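Local atomic coordinates of transcriptional regulator (Vibrio vulnificus, PDB entry 4IVN), a protein that probably represses transcription of the genes for sialic acid catabolism by binding DNA, and binds the pathway intermediate N-acetylmannosamine 6-phosphate. Residues L7-F18 against R57-K65; R71-S79 against R227-G235. All coordinates share one frame; numbering follows the deposited sequence.

Interaction 1 (L7-F18 against R57-K65)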
ATOM      1  N   LEU A   7      11.823 -17.928 -28.236  1.00 58.71           N
ATOM      2  CA  LEU A   7      11.321 -16.715 -28.877  1.00 53.24           C
ATOM      3  C   LEU A   7      12.537 -15.921 -29.426  1.00 52.37           C
ATOM      4  O   LEU A   7      12.474 -15.373 -30.546  1.00 51.26           O
ATOM      5  CB  LEU A   7      10.514 -15.797 -27.941  1.00 50.90           C
ATOM      6  CG  LEU A   7      10.155 -14.423 -28.527  1.00 49.25           C
ATOM      7  CD1 LEU A   7       9.107 -13.726 -27.682  1.00 47.98           C
ATOM      8  CD2 LEU A   7      11.378 -13.525 -28.578  1.00 55.09           C
ATOM      9  N   LEU A   8      13.634 -15.842 -28.662  1.00 48.71           N
ATOM     10  CA  LEU A   8      14.795 -15.091 -29.176  1.00 52.64           C
ATOM     11  C   LEU A   8      15.496 -15.776 -30.361  1.00 54.82           C
ATOM     12  O   LEU A   8      15.896 -15.109 -31.342  1.00 53.15           O
ATOM     13  CB  LEU A   8      15.793 -14.710 -28.079  1.00 56.78           C
ATOM     14  CG  LEU A   8      15.329 -13.579 -27.146  1.00 59.35           C
ATOM     15  CD1 LEU A   8      16.268 -13.479 -25.959  1.00 61.43           C
ATOM     16  CD2 LEU A   8      15.233 -12.252 -27.887  1.00 61.52           C
ATOM     17  N   VAL A   9      15.616 -17.100 -30.288  1.00 55.47           N
ATOM     18  CA  VAL A   9      16.113 -17.869 -31.447  1.00 58.23           C
ATOM     19  C   VAL A   9      15.159 -17.714 -32.642  1.00 57.99           C
ATOM     20  O   VAL A   9      15.624 -17.532 -33.773  1.00 57.55           O
ATOM     21  CB  VAL A   9      16.334 -19.390 -31.155  1.00 57.89           C
ATOM     22  CG1 VAL A   9      16.805 -20.148 -32.444  1.00 59.10           C
ATOM     23  CG2 VAL A   9      17.274 -19.563 -29.957  1.00 54.95           C
ATOM     24  N   ARG A  10      13.840 -17.774 -32.400  1.00 60.02           N
ATOM     25  CA  ARG A  10      12.891 -17.701 -33.506  1.00 59.43           C
ATOM     26  C   ARG A  10      12.972 -16.358 -34.146  1.00 63.36           C
ATOM     27  O   ARG A  10      12.925 -16.283 -35.385  1.00 63.30           O
ATOM     28  CB  ARG A  10      11.476 -18.148 -33.146  1.00 60.57           C
ATOM     29  CG  ARG A  10      11.396 -19.656 -32.887  1.00 65.64           C
ATOM     30  CD  ARG A  10       9.973 -20.202 -32.905  1.00 73.54           C
ATOM     31  NE  ARG A  10       9.110 -19.379 -32.065  1.00 83.65           N
ATOM     32  CZ  ARG A  10       8.495 -18.268 -32.481  1.00 85.86           C
ATOM     33  NH1 ARG A  10       8.624 -17.844 -33.737  1.00 89.12           N
ATOM     34  NH2 ARG A  10       7.760 -17.571 -31.635  1.00 80.60           N
ATOM     35  N   LEU A  11      13.212 -15.314 -33.336  1.00 61.15           N
ATOM     36  CA  LEU A  11      13.296 -13.929 -33.857  1.00 57.08           C
ATOM     37  C   LEU A  11      14.470 -13.829 -34.826  1.00 62.42           C
ATOM     38  O   LEU A  11      14.326 -13.388 -35.981  1.00 64.23           O
ATOM     39  CB  LEU A  11      13.418 -12.890 -32.730  1.00 51.02           C
ATOM     40  CG  LEU A  11      13.190 -11.364 -32.925  1.00 48.59           C
ATOM     41  CD1 LEU A  11      11.995 -10.966 -33.790  1.00 47.87           C
ATOM     42  CD2 LEU A  11      13.081 -10.677 -31.564  1.00 47.01           C
ATOM     43  N   ARG A  12      15.628 -14.220 -34.333  1.00 62.22           N
ATOM     44  CA  ARG A  12      16.826 -14.340 -35.157  1.00 66.79           C
ATOM     45  C   ARG A  12      16.639 -15.030 -36.540  1.00 67.06           C
ATOM     46  O   ARG A  12      16.929 -14.440 -37.591  1.00 61.31           O
ATOM     47  CB  ARG A  12      17.894 -15.085 -34.359  1.00 68.50           C
ATOM     48  CG  ARG A  12      18.799 -14.181 -33.565  1.00 75.79           C
ATOM     49  CD  ARG A  12      19.662 -13.357 -34.509  1.00 83.06           C
ATOM     50  NE  ARG A  12      19.811 -13.978 -35.827  1.00 86.82           N
ATOM     51  CZ  ARG A  12      20.637 -13.539 -36.781  1.00 94.85           C
ATOM     52  NH1 ARG A  12      21.408 -12.476 -36.569  1.00 95.02           N
ATOM     53  NH2 ARG A  12      20.705 -14.169 -37.951  1.00 93.22           N
ATOM     54  N   SER A  13      16.187 -16.282 -36.521  1.00 67.77           N
ATOM     55  CA  SER A  13      16.180 -17.085 -37.731  1.00 76.61           C
ATOM     56  C   SER A  13      14.987 -16.726 -38.598  1.00 76.77           C
ATOM     57  O   SER A  13      15.145 -16.537 -39.793  1.00 79.19           O
ATOM     58  CB  SER A  13      16.287 -18.601 -37.450  1.00 78.82           C
ATOM     59  OG  SER A  13      15.411 -19.035 -36.424  1.00 73.03           O
ATOM     60  N   ASN A  14      13.809 -16.557 -38.005  1.00 76.90           N
ATOM     61  CA  ASN A  14      12.620 -16.296 -38.829  1.00 84.08           C
ATOM     62  C   ASN A  14      12.524 -14.837 -39.292  1.00 83.18           C
ATOM     63  O   ASN A  14      11.454 -14.398 -39.760  1.00 86.57           O
ATOM     64  CB  ASN A  14      11.287 -16.738 -38.160  1.00 85.20           C
ATOM     65  CG  ASN A  14      11.421 -17.991 -37.301  1.00 91.38           C
ATOM     66  OD1 ASN A  14      12.383 -18.772 -37.405  1.00 91.91           O
ATOM     67  ND2 ASN A  14      10.440 -18.179 -36.418  1.00 97.64           N
ATOM     68  N   MET A  15      13.623 -14.092 -39.189  1.00 74.06           N
ATOM     69  CA  MET A  15      13.573 -12.692 -39.602  1.00 77.63           C
ATOM     70  C   MET A  15      14.043 -12.375 -41.021  1.00 78.15           C
ATOM     71  O   MET A  15      13.887 -11.235 -41.497  1.00 79.92           O
ATOM     72  CB  MET A  15      14.183 -11.753 -38.545  1.00 80.06           C
ATOM     73  CG  MET A  15      15.690 -11.564 -38.541  1.00 86.13           C
ATOM     74  SD  MET A  15      16.073 -10.186 -37.416  1.00 92.69           S
ATOM     75  CE  MET A  15      15.985  -8.779 -38.535  1.00 82.39           C
ATOM     76  N   GLU A  16      14.606 -13.381 -41.696  1.00 81.86           N
ATOM     77  CA  GLU A  16      14.885 -13.291 -43.135  1.00 77.99           C
ATOM     78  C   GLU A  16      13.646 -12.816 -43.918  1.00 77.39           C
ATOM     79  O   GLU A  16      13.717 -11.796 -44.631  1.00 69.65           O
ATOM     80  CB  GLU A  16      15.418 -14.630 -43.677  1.00 85.67           C
ATOM     81  CG  GLU A  16      16.834 -14.949 -43.231  1.00 92.96           C
ATOM     82  CD  GLU A  16      17.883 -14.091 -43.934  1.00105.10           C
ATOM     83  OE1 GLU A  16      19.047 -14.561 -44.052  1.00107.96           O
ATOM     84  OE2 GLU A  16      17.554 -12.954 -44.378  1.00 98.81           O
ATOM     85  N   PRO A  17      12.496 -13.527 -43.756  1.00 79.96           N
ATOM     86  CA  PRO A  17      11.275 -13.089 -44.456  1.00 82.09           C
ATOM     87  C   PRO A  17      10.696 -11.714 -44.045  1.00 83.55           C
ATOM     88  O   PRO A  17       9.818 -11.218 -44.754  1.00 86.28           O
ATOM     89  CB  PRO A  17      10.253 -14.203 -44.135  1.00 83.52           C
ATOM     90  CG  PRO A  17      10.759 -14.876 -42.903  1.00 83.68           C
ATOM     91  CD  PRO A  17      12.260 -14.770 -42.978  1.00 80.28           C
ATOM     92  N   PHE A  18      11.155 -11.110 -42.939  1.00 78.01           N
ATOM     93  CA  PHE A  18      10.627  -9.796 -42.511  1.00 71.25           C
ATOM     94  C   PHE A  18      11.097  -8.662 -43.413  1.00 69.19           C
ATOM     95  O   PHE A  18      12.274  -8.645 -43.837  1.00 61.10           O
ATOM     96  CB  PHE A  18      11.052  -9.438 -41.073  1.00 73.47           C
ATOM     97  CG  PHE A  18      10.513 -10.363 -40.008  1.00 83.72           C
ATOM     98  CD1 PHE A  18       9.465 -11.265 -40.271  1.00 89.89           C
ATOM     99  CD2 PHE A  18      11.034 -10.308 -38.707  1.00 84.61           C
ATOM    100  CE1 PHE A  18       8.972 -12.106 -39.273  1.00 90.93           C
ATOM    101  CE2 PHE A  18      10.544 -11.149 -37.704  1.00 86.75           C
ATOM    102  CZ  PHE A  18       9.503 -12.041 -37.987  1.00 94.92           C
ATOM    103  N   ARG A  57       2.480  -5.804 -35.714  1.00 42.94           N
ATOM    104  CA  ARG A  57       2.615  -6.700 -36.837  1.00 45.14           C
ATOM    105  C   ARG A  57       3.791  -7.635 -36.639  1.00 39.67           C
ATOM    106  O   ARG A  57       3.669  -8.838 -36.884  1.00 43.90           O
ATOM    107  CB  ARG A  57       2.683  -5.943 -38.189  1.00 49.08           C
ATOM    108  CG  ARG A  57       2.326  -6.808 -39.393  1.00 58.34           C
ATOM    109  CD  ARG A  57       2.390  -6.025 -40.711  1.00 72.05           C
ATOM    110  NE  ARG A  57       2.688  -4.612 -40.459  1.00 81.97           N
ATOM    111  CZ  ARG A  57       3.551  -3.871 -41.154  1.00 83.53           C
ATOM    112  NH1 ARG A  57       4.201  -4.399 -42.193  1.00 86.02           N
ATOM    113  NH2 ARG A  57       3.755  -2.595 -40.806  1.00 78.00           N
ATOM    114  N   LEU A  58       4.925  -7.128 -36.162  1.00 43.67           N
ATOM    115  CA  LEU A  58       6.041  -8.019 -35.819  1.00 41.71           C
ATOM    116  C   LEU A  58       5.566  -9.112 -34.813  1.00 43.03           C
ATOM    117  O   LEU A  58       5.712 -10.332 -35.044  1.00 42.00           O
ATOM    118  CB  LEU A  58       7.227  -7.192 -35.267  1.00 42.99           C
ATOM    119  CG  LEU A  58       8.427  -7.977 -34.741  1.00 44.91           C
ATOM    120  CD1 LEU A  58       9.069  -8.733 -35.875  1.00 46.33           C
ATOM    121  CD2 LEU A  58       9.499  -7.124 -34.109  1.00 41.98           C
ATOM    122  N   CYS A  59       5.000  -8.666 -33.669  1.00 39.52           N
ATOM    123  CA  CYS A  59       4.454  -9.563 -32.690  1.00 38.24           C
ATOM    124  C   CYS A  59       3.557 -10.621 -33.324  1.00 37.83           C
ATOM    125  O   CYS A  59       3.775 -11.824 -33.087  1.00 39.95           O
ATOM    126  CB  CYS A  59       3.724  -8.771 -31.537  1.00 31.78           C
ATOM    127  SG  CYS A  59       5.027  -7.820 -30.691  1.00 38.09           S
ATOM    128  N   ARG A  60       2.564 -10.225 -34.117  1.00 37.75           N
ATOM    129  CA  ARG A  60       1.667 -11.247 -34.646  1.00 43.59           C
ATOM    130  C   ARG A  60       2.328 -12.134 -35.714  1.00 47.77           C
ATOM    131  O   ARG A  60       2.056 -13.330 -35.769  1.00 47.28           O
ATOM    132  CB  ARG A  60       0.385 -10.628 -35.169  1.00 44.11           C
ATOM    133  CG  ARG A  60      -0.361  -9.915 -34.078  1.00 47.38           C
ATOM    134  CD  ARG A  60      -1.692  -9.392 -34.574  1.00 58.02           C
ATOM    135  NE  ARG A  60      -2.357  -8.745 -33.433  1.00 63.91           N
ATOM    136  CZ  ARG A  60      -3.212  -7.719 -33.495  1.00 60.67           C
ATOM    137  NH1 ARG A  60      -3.529  -7.176 -34.655  1.00 58.59           N
ATOM    138  NH2 ARG A  60      -3.753  -7.233 -32.371  1.00 52.18           N
ATOM    139  N   ASP A  61       3.257 -11.564 -36.487  1.00 49.01           N
ATOM    140  CA  ASP A  61       3.971 -12.336 -37.498  1.00 52.46           C
ATOM    141  C   ASP A  61       4.713 -13.444 -36.813  1.00 57.44           C
ATOM    142  O   ASP A  61       4.989 -14.505 -37.420  1.00 59.21           O
ATOM    143  CB  ASP A  61       4.959 -11.476 -38.296  1.00 54.41           C
ATOM    144  CG  ASP A  61       4.281 -10.662 -39.371  1.00 56.33           C
ATOM    145  OD1 ASP A  61       3.050 -10.765 -39.523  1.00 52.76           O
ATOM    146  OD2 ASP A  61       4.985  -9.907 -40.061  1.00 59.70           O
ATOM    147  N   MET A  62       5.040 -13.217 -35.550  1.00 52.50           N
ATOM    148  CA  MET A  62       5.866 -14.184 -34.839  1.00 51.82           C
ATOM    149  C   MET A  62       4.989 -15.152 -34.125  1.00 52.66           C
ATOM    150  O   MET A  62       5.501 -15.990 -33.398  1.00 47.02           O
ATOM    151  CB  MET A  62       6.778 -13.523 -33.849  1.00 56.89           C
ATOM    152  CG  MET A  62       7.573 -12.392 -34.463  1.00 59.05           C
ATOM    153  SD  MET A  62       9.139 -12.786 -33.754  1.00 77.50           S
ATOM    154  CE  MET A  62       9.536 -14.167 -34.848  1.00 50.44           C
ATOM    155  N   GLY A  63       3.674 -15.050 -34.354  1.00 47.98           N
ATOM    156  CA  GLY A  63       2.737 -16.015 -33.806  1.00 49.98           C
ATOM    157  C   GLY A  63       2.209 -15.641 -32.422  1.00 50.07           C
ATOM    158  O   GLY A  63       1.667 -16.481 -31.735  1.00 46.14           O
ATOM    159  N   TYR A  64       2.377 -14.394 -32.000  1.00 47.27           N
ATOM    160  CA  TYR A  64       1.829 -13.961 -30.699  1.00 46.70           C
ATOM    161  C   TYR A  64       0.563 -13.197 -30.943  1.00 45.48           C
ATOM    162  O   TYR A  64       0.322 -12.815 -32.079  1.00 42.82           O
ATOM    163  CB  TYR A  64       2.824 -13.083 -29.938  1.00 44.76           C
ATOM    164  CG  TYR A  64       4.004 -13.888 -29.551  1.00 41.30           C
ATOM    165  CD1 TYR A  64       3.989 -14.692 -28.413  1.00 41.22           C
ATOM    166  CD2 TYR A  64       5.117 -13.921 -30.380  1.00 45.04           C
ATOM    167  CE1 TYR A  64       5.070 -15.490 -28.083  1.00 45.63           C
ATOM    168  CE2 TYR A  64       6.209 -14.724 -30.066  1.00 48.41           C
ATOM    169  CZ  TYR A  64       6.168 -15.505 -28.930  1.00 44.62           C
ATOM    170  OH  TYR A  64       7.290 -16.235 -28.658  1.00 51.69           O
ATOM    171  N   LYS A  65      -0.229 -12.970 -29.897  1.00 43.57           N
ATOM    172  CA  LYS A  65      -1.485 -12.240 -30.045  1.00 47.04           C
ATOM    173  C   LYS A  65      -1.258 -10.755 -30.214  1.00 45.63           C
ATOM    174  O   LYS A  65      -2.139 -10.050 -30.760  1.00 46.32           O
ATOM    175  CB  LYS A  65      -2.440 -12.486 -28.889  1.00 48.73           C
ATOM    176  CG  LYS A  65      -3.147 -13.820 -29.022  1.00 62.37           C
ATOM    177  CD  LYS A  65      -3.036 -14.626 -27.753  1.00 64.02           C
ATOM    178  CE  LYS A  65      -3.227 -16.095 -28.104  1.00 72.21           C
ATOM    179  NZ  LYS A  65      -2.164 -16.930 -27.475  1.00 69.91           N
TER

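Interaction 2 (R71-S79 against R227-G235)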
ATOM      1  N   ARG A  71       5.775  -9.772 -25.116  1.00 33.14           N
ATOM      2  CA  ARG A  71       6.679  -9.290 -24.078  1.00 30.96           C
ATOM      3  C   ARG A  71       6.725 -10.331 -22.914  1.00 30.94           C
ATOM      4  O   ARG A  71       7.756 -10.588 -22.342  1.00 31.69           O
ATOM      5  CB  ARG A  71       6.213  -7.945 -23.562  1.00 31.36           C
ATOM      6  CG  ARG A  71       7.315  -7.199 -22.780  1.00 37.50           C
ATOM      7  CD  ARG A  71       6.707  -5.886 -22.277  1.00 39.36           C
ATOM      8  NE  ARG A  71       5.898  -6.177 -21.081  1.00 33.84           N
ATOM      9  CZ  ARG A  71       5.725  -5.360 -20.026  1.00 40.34           C
ATOM     10  NH1 ARG A  71       6.257  -4.142 -20.000  1.00 40.55           N
ATOM     11  NH2 ARG A  71       4.949  -5.754 -18.986  1.00 38.06           N
ATOM     12  N   MET A  72       5.572 -10.915 -22.581  1.00 30.52           N
ATOM     13  CA  MET A  72       5.530 -11.993 -21.563  1.00 31.07           C
ATOM     14  C   MET A  72       6.441 -13.190 -21.984  1.00 37.86           C
ATOM     15  O   MET A  72       7.275 -13.674 -21.175  1.00 35.91           O
ATOM     16  CB  MET A  72       4.068 -12.495 -21.462  1.00 30.13           C
ATOM     17  CG  MET A  72       3.815 -13.650 -20.472  1.00 34.11           C
ATOM     18  SD  MET A  72       3.765 -13.064 -18.717  1.00 37.82           S
ATOM     19  CE  MET A  72       5.409 -13.629 -18.296  1.00 36.99           C
ATOM     20  N   ALA A  73       6.269 -13.688 -23.229  1.00 34.56           N
ATOM     21  CA  ALA A  73       7.173 -14.790 -23.686  1.00 37.46           C
ATOM     22  C   ALA A  73       8.611 -14.347 -23.616  1.00 38.12           C
ATOM     23  O   ALA A  73       9.537 -15.149 -23.286  1.00 40.11           O
ATOM     24  CB  ALA A  73       6.855 -15.200 -25.111  1.00 39.86           C
ATOM     25  N   LEU A  74       8.833 -13.093 -23.979  1.00 37.81           N
ATOM     26  CA  LEU A  74      10.196 -12.599 -23.928  1.00 36.77           C
ATOM     27  C   LEU A  74      10.788 -12.772 -22.524  1.00 38.94           C
ATOM     28  O   LEU A  74      11.930 -13.308 -22.358  1.00 35.78           O
ATOM     29  CB  LEU A  74      10.258 -11.135 -24.389  1.00 36.57           C
ATOM     30  CG  LEU A  74      11.640 -10.494 -24.232  1.00 36.01           C
ATOM     31  CD1 LEU A  74      12.698 -11.215 -25.130  1.00 40.19           C
ATOM     32  CD2 LEU A  74      11.610  -9.032 -24.613  1.00 34.53           C
ATOM     33  N   ALA A  75      10.031 -12.323 -21.501  1.00 36.22           N
ATOM     34  CA  ALA A  75      10.568 -12.303 -20.122  1.00 39.53           C
ATOM     35  C   ALA A  75      10.806 -13.753 -19.664  1.00 42.03           C
ATOM     36  O   ALA A  75      11.788 -14.059 -19.002  1.00 41.98           O
ATOM     37  CB  ALA A  75       9.617 -11.518 -19.148  1.00 35.99           C
ATOM     38  N   VAL A  76       9.899 -14.653 -20.042  1.00 43.81           N
ATOM     39  CA  VAL A  76      10.015 -16.058 -19.669  1.00 43.37           C
ATOM     40  C   VAL A  76      11.236 -16.648 -20.372  1.00 46.98           C
ATOM     41  O   VAL A  76      12.004 -17.381 -19.724  1.00 52.07           O
ATOM     42  CB  VAL A  76       8.754 -16.851 -20.027  1.00 40.62           C
ATOM     43  CG1 VAL A  76       8.956 -18.368 -19.815  1.00 43.16           C
ATOM     44  CG2 VAL A  76       7.591 -16.363 -19.174  1.00 44.04           C
ATOM     45  N   ASP A  77      11.458 -16.261 -21.649  1.00 44.58           N
ATOM     46  CA  ASP A  77      12.555 -16.800 -22.467  1.00 48.86           C
ATOM     47  C   ASP A  77      13.902 -16.329 -21.857  1.00 54.24           C
ATOM     48  O   ASP A  77      14.852 -17.143 -21.676  1.00 56.34           O
ATOM     49  CB  ASP A  77      12.395 -16.377 -23.939  1.00 52.98           C
ATOM     50  CG  ASP A  77      13.149 -17.277 -24.927  1.00 66.58           C
ATOM     51  OD1 ASP A  77      13.272 -18.521 -24.685  1.00 73.09           O
ATOM     52  OD2 ASP A  77      13.606 -16.724 -25.980  1.00 59.17           O
ATOM     53  N   LEU A  78      13.978 -15.057 -21.468  1.00 47.73           N
ATOM     54  CA  LEU A  78      15.179 -14.525 -20.801  1.00 52.40           C
ATOM     55  C   LEU A  78      15.460 -15.213 -19.468  1.00 53.92           C
ATOM     56  O   LEU A  78      16.607 -15.391 -19.075  1.00 60.12           O
ATOM     57  CB  LEU A  78      15.038 -13.016 -20.602  1.00 48.67           C
ATOM     58  CG  LEU A  78      15.226 -12.160 -21.878  1.00 49.90           C
ATOM     59  CD1 LEU A  78      14.960 -10.699 -21.596  1.00 49.89           C
ATOM     60  CD2 LEU A  78      16.619 -12.323 -22.453  1.00 52.17           C
ATOM     61  N   SER A  79      14.384 -15.527 -18.759  1.00 57.86           N
ATOM     62  CA  SER A  79      14.397 -16.091 -17.414  1.00 61.23           C
ATOM     63  C   SER A  79      15.351 -17.255 -17.153  1.00 72.71           C
ATOM     64  O   SER A  79      15.801 -17.462 -16.005  1.00 73.62           O
ATOM     65  CB  SER A  79      13.011 -16.609 -17.106  1.00 59.22           C
ATOM     66  OG  SER A  79      12.569 -15.987 -15.935  1.00 62.93           O
ATOM     67  N   ARG A 227      11.213   2.452 -11.228  1.00 33.51           N
ATOM     68  CA  ARG A 227      11.025   0.971 -11.415  1.00 34.30           C
ATOM     69  C   ARG A 227       9.796   0.572 -12.205  1.00 33.88           C
ATOM     70  O   ARG A 227       8.846   0.068 -11.611  1.00 33.47           O
ATOM     71  CB  ARG A 227      10.906   0.228 -10.093  1.00 37.80           C
ATOM     72  CG  ARG A 227      11.915   0.716  -9.100  1.00 44.09           C
ATOM     73  CD  ARG A 227      13.070  -0.276  -8.930  1.00 58.42           C
ATOM     74  NE  ARG A 227      14.249   0.248  -9.618  1.00 53.27           N
ATOM     75  CZ  ARG A 227      14.975   1.325  -9.253  1.00 59.64           C
ATOM     76  NH1 ARG A 227      14.714   2.062  -8.188  1.00 52.61           N
ATOM     77  NH2 ARG A 227      16.008   1.666  -9.993  1.00 61.05           N
ATOM     78  N   PRO A 228       9.892   0.630 -13.560  1.00 35.30           N
ATOM     79  CA  PRO A 228       8.854   0.132 -14.451  1.00 34.16           C
ATOM     80  C   PRO A 228       8.623  -1.334 -14.149  1.00 34.46           C
ATOM     81  O   PRO A 228       9.565  -2.088 -13.898  1.00 34.02           O
ATOM     82  CB  PRO A 228       9.528   0.203 -15.818  1.00 36.75           C
ATOM     83  CG  PRO A 228      10.589   1.215 -15.733  1.00 34.24           C
ATOM     84  CD  PRO A 228      11.009   1.277 -14.294  1.00 34.61           C
ATOM     85  N   GLU A 229       7.384  -1.795 -14.219  1.00 31.28           N
ATOM     86  CA  GLU A 229       7.160  -3.249 -14.004  1.00 29.28           C
ATOM     87  C   GLU A 229       7.383  -4.022 -15.285  1.00 30.23           C
ATOM     88  O   GLU A 229       7.207  -3.461 -16.347  1.00 35.50           O
ATOM     89  CB  GLU A 229       5.677  -3.458 -13.548  1.00 30.45           C
ATOM     90  CG  GLU A 229       5.548  -2.881 -12.156  1.00 30.55           C
ATOM     91  CD  GLU A 229       4.297  -3.269 -11.472  1.00 33.82           C
ATOM     92  OE1 GLU A 229       3.285  -3.564 -12.157  1.00 35.26           O
ATOM     93  OE2 GLU A 229       4.281  -3.223 -10.237  1.00 33.05           O
ATOM     94  N   GLY A 230       7.721  -5.309 -15.203  1.00 28.87           N
ATOM     95  CA  GLY A 230       7.864  -6.193 -16.398  1.00 31.12           C
ATOM     96  C   GLY A 230       6.858  -7.323 -16.186  1.00 34.23           C
ATOM     97  O   GLY A 230       6.201  -7.364 -15.122  1.00 36.84           O
ATOM     98  N   PRO A 231       6.771  -8.265 -17.143  1.00 33.88           N
ATOM     99  CA  PRO A 231       5.773  -9.292 -17.121  1.00 34.91           C
ATOM    100  C   PRO A 231       5.854 -10.134 -15.857  1.00 35.15           C
ATOM    101  O   PRO A 231       4.838 -10.707 -15.457  1.00 29.72           O
ATOM    102  CB  PRO A 231       6.132 -10.153 -18.369  1.00 34.13           C
ATOM    103  CG  PRO A 231       6.702  -9.101 -19.352  1.00 36.11           C
ATOM    104  CD  PRO A 231       7.627  -8.382 -18.355  1.00 37.15           C
ATOM    105  N   LEU A 232       7.048 -10.286 -15.290  1.00 33.04           N
ATOM    106  CA  LEU A 232       7.231 -11.178 -14.161  1.00 35.50           C
ATOM    107  C   LEU A 232       7.468 -10.388 -12.841  1.00 36.14           C
ATOM    108  O   LEU A 232       7.681 -11.020 -11.789  1.00 34.68           O
ATOM    109  CB  LEU A 232       8.451 -12.072 -14.387  1.00 36.97           C
ATOM    110  CG  LEU A 232       8.301 -13.163 -15.441  1.00 40.58           C
ATOM    111  CD1 LEU A 232       9.635 -13.888 -15.687  1.00 38.22           C
ATOM    112  CD2 LEU A 232       7.221 -14.115 -14.935  1.00 38.34           C
ATOM    113  N   THR A 233       7.496  -9.046 -12.912  1.00 30.76           N
ATOM    114  CA  THR A 233       7.592  -8.233 -11.686  1.00 34.57           C
ATOM    115  C   THR A 233       6.383  -7.328 -11.393  1.00 33.17           C
ATOM    116  O   THR A 233       6.493  -6.260 -10.827  1.00 34.74           O
ATOM    117  CB  THR A 233       8.945  -7.442 -11.776  1.00 37.93           C
ATOM    118  OG1 THR A 233       8.884  -6.642 -12.940  1.00 37.25           O
ATOM    119  CG2 THR A 233      10.165  -8.401 -11.961  1.00 40.75           C
ATOM    120  N   GLY A 234       5.147  -7.755 -11.706  1.00 29.36           N
ATOM    121  CA  GLY A 234       4.081  -6.846 -11.404  1.00 32.28           C
ATOM    122  C   GLY A 234       3.948  -6.851  -9.891  1.00 31.45           C
ATOM    123  O   GLY A 234       4.226  -7.864  -9.250  1.00 29.10           O
ATOM    124  N   GLY A 235       3.539  -5.734  -9.329  1.00 31.17           N
ATOM    125  CA  GLY A 235       3.319  -5.737  -7.876  1.00 34.52           C
ATOM    126  C   GLY A 235       4.530  -5.650  -6.979  1.00 35.18           C
ATOM    127  O   GLY A 235       4.313  -5.535  -5.773  1.00 32.01           O
TER

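Interaction 1 (L7-F18 against R57-K65)
Leu7, Leu11 and Phe18 pack against Leu58, Met62 and Tyr64 in an apolar contact with a polar margin, joining helix 7-13 and the turn after it to the C-terminal end of helix 52-61. Met62, just past that end, lies at its centre. Its chain bends at chi2 and chi3, which lays SD 3.4 Å from CD1 of Leu11 and sets CE at the edge of the Phe18 ring, 3.8 Å from CZ. Phe18 also receives the methyl CD1 of Leu58, 3.4 Å from its CE2, the two side chains crossing at about a right angle. At the other end the chain of Arg10, bent at chi3, brings NH2 to the carbonyl O of Met62 (3.3 Å, N-H...O angle 141°), with that oxygen tilted from the guanidinium plane. The same NH2 makes a weak hydrogen bond to Tyr64 OH, which sits at the guanidinium edge. Next to this bond, CD1 of Leu7 lies 3.7 Å from Tyr64 CZ. Gly63, at positive phi, is the C' residue of a Schellman motif that ends helix 52-61 and turns the chain so that Tyr64 faces helix 7-13. The packing belongs to the helical bundle of an RpiR-family helix-turn-helix domain.

Interaction 2 (R71-S79 against R227-G235)
Pro231 packs against helix 67-78 from the first corner position of a type I turn that runs from Gly230 to Thr233, and CB, CG and CD of its ring all touch the helix. CB lies 3.6 Å from the methyl CE of Met72, whose side chain runs past the proline in the opposite direction. CG is 3.5 Å from NE of Arg71 and also approaches the carbonyl O of that residue. CD rests 3.8 Å from CB of Ala75 and, together with CA of Gly230, lies over one face of the Arg71 guanidinium. Arg71 runs obliquely across the proline ring because its own CG is turned away from the backbone N (chi1 -163°) and the chain bends at chi3; its NH1 is hydrogen-bonded to the carbonyl O of Gln39. Leu232, next in the turn, spreads its two methyls: CD2 lies 3.8 Å from Met72 CE, and CD1 lies 3.6 Å from OG of the poorly ordered Ser79. Inside the loop, Thr233 OG1 accepts a hydrogen bond from Gly230 N (2.9 Å). Gly230, Pro231 and Gly234 touch the bound N-acetylmannosamine 6-phosphate, and Ile273 of the second subunit packs on Met72. The two segments thus meet through carbon packing and a guanidinium face, without a direct hydrogen bond or salt bridge, so the helix rests on a wall of the ligand pocket through shape rather than through fixed polar pairs.

Overall arrangement
Interaction 1 lies wholly inside the N-terminal helix-turn-helix domain, whereas interaction 2 joins that domain to the SIS domain, at the loop between strand 221-224 and helix 237-257. Their centres are 19 Å apart, and along the chain interaction 1 closes before interaction 2 opens. Helix 67-78, which follows helix 52-61, connects them: Ala73 packs on Tyr64, Leu78 on Leu8, and Asp77 OD2 probably accepts a hydrogen bond from Leu8 N. One side of this helix therefore belongs to the helical bundle while Arg71, Met72 and Ala75 touch the loop 227-235, part of which lines the ligand pocket. This is consistent with a link between ligand binding and the probable DNA-binding domain.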